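Local structure of glycolipid-binding domain-containing protein (Pseudomonas aeruginosa, 2H1T) at residues S164-V169 with P182-R187. The protein is of unknown function but belongs to a putative glycolipid-binding family and may take part in glycolipid metabolism. Sequence-based numbering, arbitrary orientation.
Sequences SAFKAV and PGLFQR
Phe166 and Leu184 approach each other from opposite directions and make the apolar part of a small surface contact, which buries 135 Å² in all. The far end of the ring does the touching: CZ of Phe166 lies 4.2 Å from CD1 of Leu184, the methyl meeting the ring obliquely. With CG anti to the backbone N (chi1 -179°), the ring of Phe166 is placed against Leu184. A bound 2-methyl-2,4-pentanediol molecule, probably from the crystallisation liquor, also lies next to this side chain.

The second meeting is between backbone and proline ring. The carbonyl O of Val169 comes against CD and CG of Pro182, but its 2.9 Å to CD is too short for an ordinary contact, and the detail is doubtful because Val169 is modelled in two conformers. No hydrogen bond joins the two segments.

Within 164-169 an ST turn precedes the strand: Ser164 OG accepts a nearly straight bond (172°) from the backbone N of Phe166, 3.0 Å away. Within 182-187, Leu184 and Phe185 both lie opposite Tyr181, a classic beta bulge.

Strand 178-181 runs between strands 167-172 and 185-187 in the mixed sheet, and its Tyr181 packs on both Phe166 and Ala168. Leu184 also touches Trp14 of the second subunit, while strand 185-187 pairs antiparallel with a strand of that subunit, continuing the sheet across the dimer interface.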
ATOM      1  N   SER A 164      -2.785  28.451  -7.783  1.00 30.26           N
ATOM      2  CA  SER A 164      -1.545  27.704  -8.187  1.00 27.82           C
ATOM      3  C   SER A 164      -1.077  27.936  -9.634  1.00 27.05           C
ATOM      4  O   SER A 164       0.084  27.749  -9.950  1.00 30.55           O
ATOM      5  CB  SER A 164      -1.761  26.201  -8.071  1.00 27.95           C
ATOM      6  OG  SER A 164      -2.621  25.775  -9.106  1.00 23.02           O
ATOM      7  N   ALA A 165      -1.983  28.331 -10.516  1.00 26.15           N
ATOM      8  CA  ALA A 165      -1.692  28.414 -11.949  1.00 23.91           C
ATOM      9  C   ALA A 165      -1.304  27.068 -12.564  1.00 23.94           C
ATOM     10  O   ALA A 165      -0.822  27.081 -13.694  1.00 25.08           O
ATOM     11  CB  ALA A 165      -0.601  29.437 -12.238  1.00 25.29           C
ATOM     12  N   PHE A 166      -1.513  25.927 -11.875  1.00 18.66           N
ATOM     13  CA  PHE A 166      -1.194  24.631 -12.473  1.00 16.47           C
ATOM     14  C   PHE A 166      -2.004  24.374 -13.755  1.00 15.07           C
ATOM     15  O   PHE A 166      -3.209  24.559 -13.801  1.00 15.60           O
ATOM     16  CB  PHE A 166      -1.439  23.479 -11.489  1.00 18.64           C
ATOM     17  CG  PHE A 166      -1.101  22.114 -12.066  1.00 16.77           C
ATOM     18  CD1 PHE A 166       0.214  21.722 -12.188  1.00 17.59           C
ATOM     19  CD2 PHE A 166      -2.106  21.267 -12.561  1.00 17.04           C
ATOM     20  CE1 PHE A 166       0.533  20.500 -12.758  1.00 20.11           C
ATOM     21  CE2 PHE A 166      -1.799  20.042 -13.101  1.00 18.35           C
ATOM     22  CZ  PHE A 166      -0.463  19.658 -13.194  1.00 16.30           C
ATOM     23  N   LYS A 167      -1.330  23.892 -14.786  1.00 13.42           N
ATOM     24  CA  LYS A 167      -1.963  23.589 -16.053  1.00 13.85           C
ATOM     25  C   LYS A 167      -1.353  22.312 -16.594  1.00 14.45           C
ATOM     26  O   LYS A 167      -0.156  22.042 -16.389  1.00 15.39           O
ATOM     27  CB  LYS A 167      -1.727  24.732 -17.066  1.00 12.41           C
ATOM     28  CG  LYS A 167      -2.078  26.102 -16.547  1.00 12.59           C
ATOM     29  CD  LYS A 167      -2.134  27.134 -17.694  1.00 12.25           C
ATOM     30  CE  LYS A 167      -2.206  28.543 -17.192  1.00 10.12           C
ATOM     31  NZ  LYS A 167      -3.456  28.818 -16.455  1.00  9.76           N
ATOM     32  N   ALA A 168      -2.176  21.514 -17.278  1.00 13.09           N
ATOM     33  CA  ALA A 168      -1.717  20.293 -17.900  1.00 13.67           C
ATOM     34  C   ALA A 168      -2.541  19.991 -19.148  1.00 14.16           C
ATOM     35  O   ALA A 168      -3.711  20.445 -19.254  1.00 15.71           O
ATOM     36  CB  ALA A 168      -1.780  19.111 -16.919  1.00 14.16           C
ATOM     37  N   VAL A 169      -1.915  19.308 -20.119  1.00 13.64           N
ATOM     38  CA  VAL A 169      -2.625  18.743 -21.283  0.50 13.72           C
ATOM     39  C   VAL A 169      -2.795  17.239 -21.117  1.00 13.99           C
ATOM     40  O   VAL A 169      -1.827  16.521 -20.975  1.00 15.63           O
ATOM     41  CB  VAL A 169      -1.892  18.929 -22.618  0.50 14.72           C
ATOM     42  CG1 VAL A 169      -2.568  18.064 -23.729  0.50 15.62           C
ATOM     43  CG2 VAL A 169      -1.838  20.390 -23.017  0.50 18.02           C
ATOM     44  N   PRO A 182       0.512  13.976 -18.294  1.00 18.56           N
ATOM     45  CA  PRO A 182       1.971  14.012 -18.437  1.00 19.46           C
ATOM     46  C   PRO A 182       2.733  14.406 -17.164  1.00 17.67           C
ATOM     47  O   PRO A 182       2.437  15.418 -16.521  1.00 18.79           O
ATOM     48  CB  PRO A 182       2.202  15.018 -19.585  1.00 21.06           C
ATOM     49  CG  PRO A 182       0.838  15.063 -20.326  1.00 17.07           C
ATOM     50  CD  PRO A 182      -0.180  14.856 -19.260  1.00 20.35           C
ATOM     51  N   GLY A 183       3.689  13.547 -16.797  1.00 20.85           N
ATOM     52  CA  GLY A 183       4.521  13.765 -15.625  1.00 21.09           C
ATOM     53  C   GLY A 183       3.840  13.401 -14.320  1.00 20.72           C
ATOM     54  O   GLY A 183       4.493  13.411 -13.296  1.00 20.50           O
ATOM     55  N   LEU A 184       2.537  13.072 -14.341  1.00 19.78           N
ATOM     56  CA  LEU A 184       1.834  12.676 -13.126  1.00 18.24           C
ATOM     57  C   LEU A 184       1.304  11.237 -13.146  1.00 16.44           C
ATOM     58  O   LEU A 184       1.447  10.547 -12.142  1.00 14.95           O
ATOM     59  CB  LEU A 184       0.667  13.607 -12.818  1.00 18.02           C
ATOM     60  CG  LEU A 184       1.071  14.978 -12.289  1.00 23.34           C
ATOM     61  CD1 LEU A 184      -0.190  15.688 -11.935  1.00 26.49           C
ATOM     62  CD2 LEU A 184       1.937  14.859 -11.105  1.00 23.91           C
ATOM     63  N   PHE A 185       0.646  10.818 -14.228  1.00 15.65           N
ATOM     64  CA  PHE A 185       0.103   9.460 -14.305  1.00 14.86           C
ATOM     65  C   PHE A 185       0.269   8.885 -15.673  1.00 15.35           C
ATOM     66  O   PHE A 185       0.181   9.638 -16.685  1.00 14.35           O
ATOM     67  CB  PHE A 185      -1.377   9.449 -13.983  1.00 15.71           C
ATOM     68  CG  PHE A 185      -1.700   9.993 -12.633  1.00 13.99           C
ATOM     69  CD1 PHE A 185      -1.554   9.199 -11.490  1.00 18.67           C
ATOM     70  CD2 PHE A 185      -2.160  11.282 -12.485  1.00 16.70           C
ATOM     71  CE1 PHE A 185      -1.863   9.699 -10.222  1.00 16.10           C
ATOM     72  CE2 PHE A 185      -2.471  11.800 -11.188  1.00 15.71           C
ATOM     73  CZ  PHE A 185      -2.301  11.007 -10.061  1.00 13.87           C
ATOM     74  N   GLN A 186       0.469   7.560 -15.709  1.00 15.44           N
ATOM     75  CA  GLN A 186       0.470   6.806 -16.948  1.00 20.00           C
ATOM     76  C   GLN A 186      -0.481   5.602 -16.874  1.00 18.21           C
ATOM     77  O   GLN A 186      -0.396   4.754 -15.971  1.00 16.04           O
ATOM     78  CB  GLN A 186       1.871   6.314 -17.257  1.00 20.33           C
ATOM     79  CG  GLN A 186       2.055   5.750 -18.636  1.00 24.90           C
ATOM     80  CD  GLN A 186       3.457   5.185 -18.817  1.00 26.51           C
ATOM     81  OE1 GLN A 186       4.248   5.102 -17.862  1.00 33.98           O
ATOM     82  NE2 GLN A 186       3.775   4.790 -20.052  1.00 36.45           N
ATOM     83  N   ARG A 187      -1.337   5.489 -17.863  1.00 17.51           N
ATOM     84  CA  ARG A 187      -2.064   4.246 -18.041  1.00 18.63           C
ATOM     85  C   ARG A 187      -1.160   3.062 -18.353  1.00 19.98           C
ATOM     86  O   ARG A 187      -0.289   3.114 -19.227  1.00 18.93           O
ATOM     87  CB  ARG A 187      -3.200   4.370 -19.044  1.00 18.32           C
ATOM     88  CG  ARG A 187      -4.404   3.497 -18.596  1.00 23.44           C
ATOM     89  CD  ARG A 187      -5.732   4.076 -18.986  1.00 26.02           C
ATOM     90  NE  ARG A 187      -6.103   3.490 -20.250  1.00 31.70           N
ATOM     91  CZ  ARG A 187      -6.867   4.029 -21.183  1.00 30.35           C
ATOM     92  NH1 ARG A 187      -7.379   5.234 -21.085  1.00 27.88           N
ATOM     93  NH2 ARG A 187      -7.094   3.322 -22.251  1.00 33.60           N
TER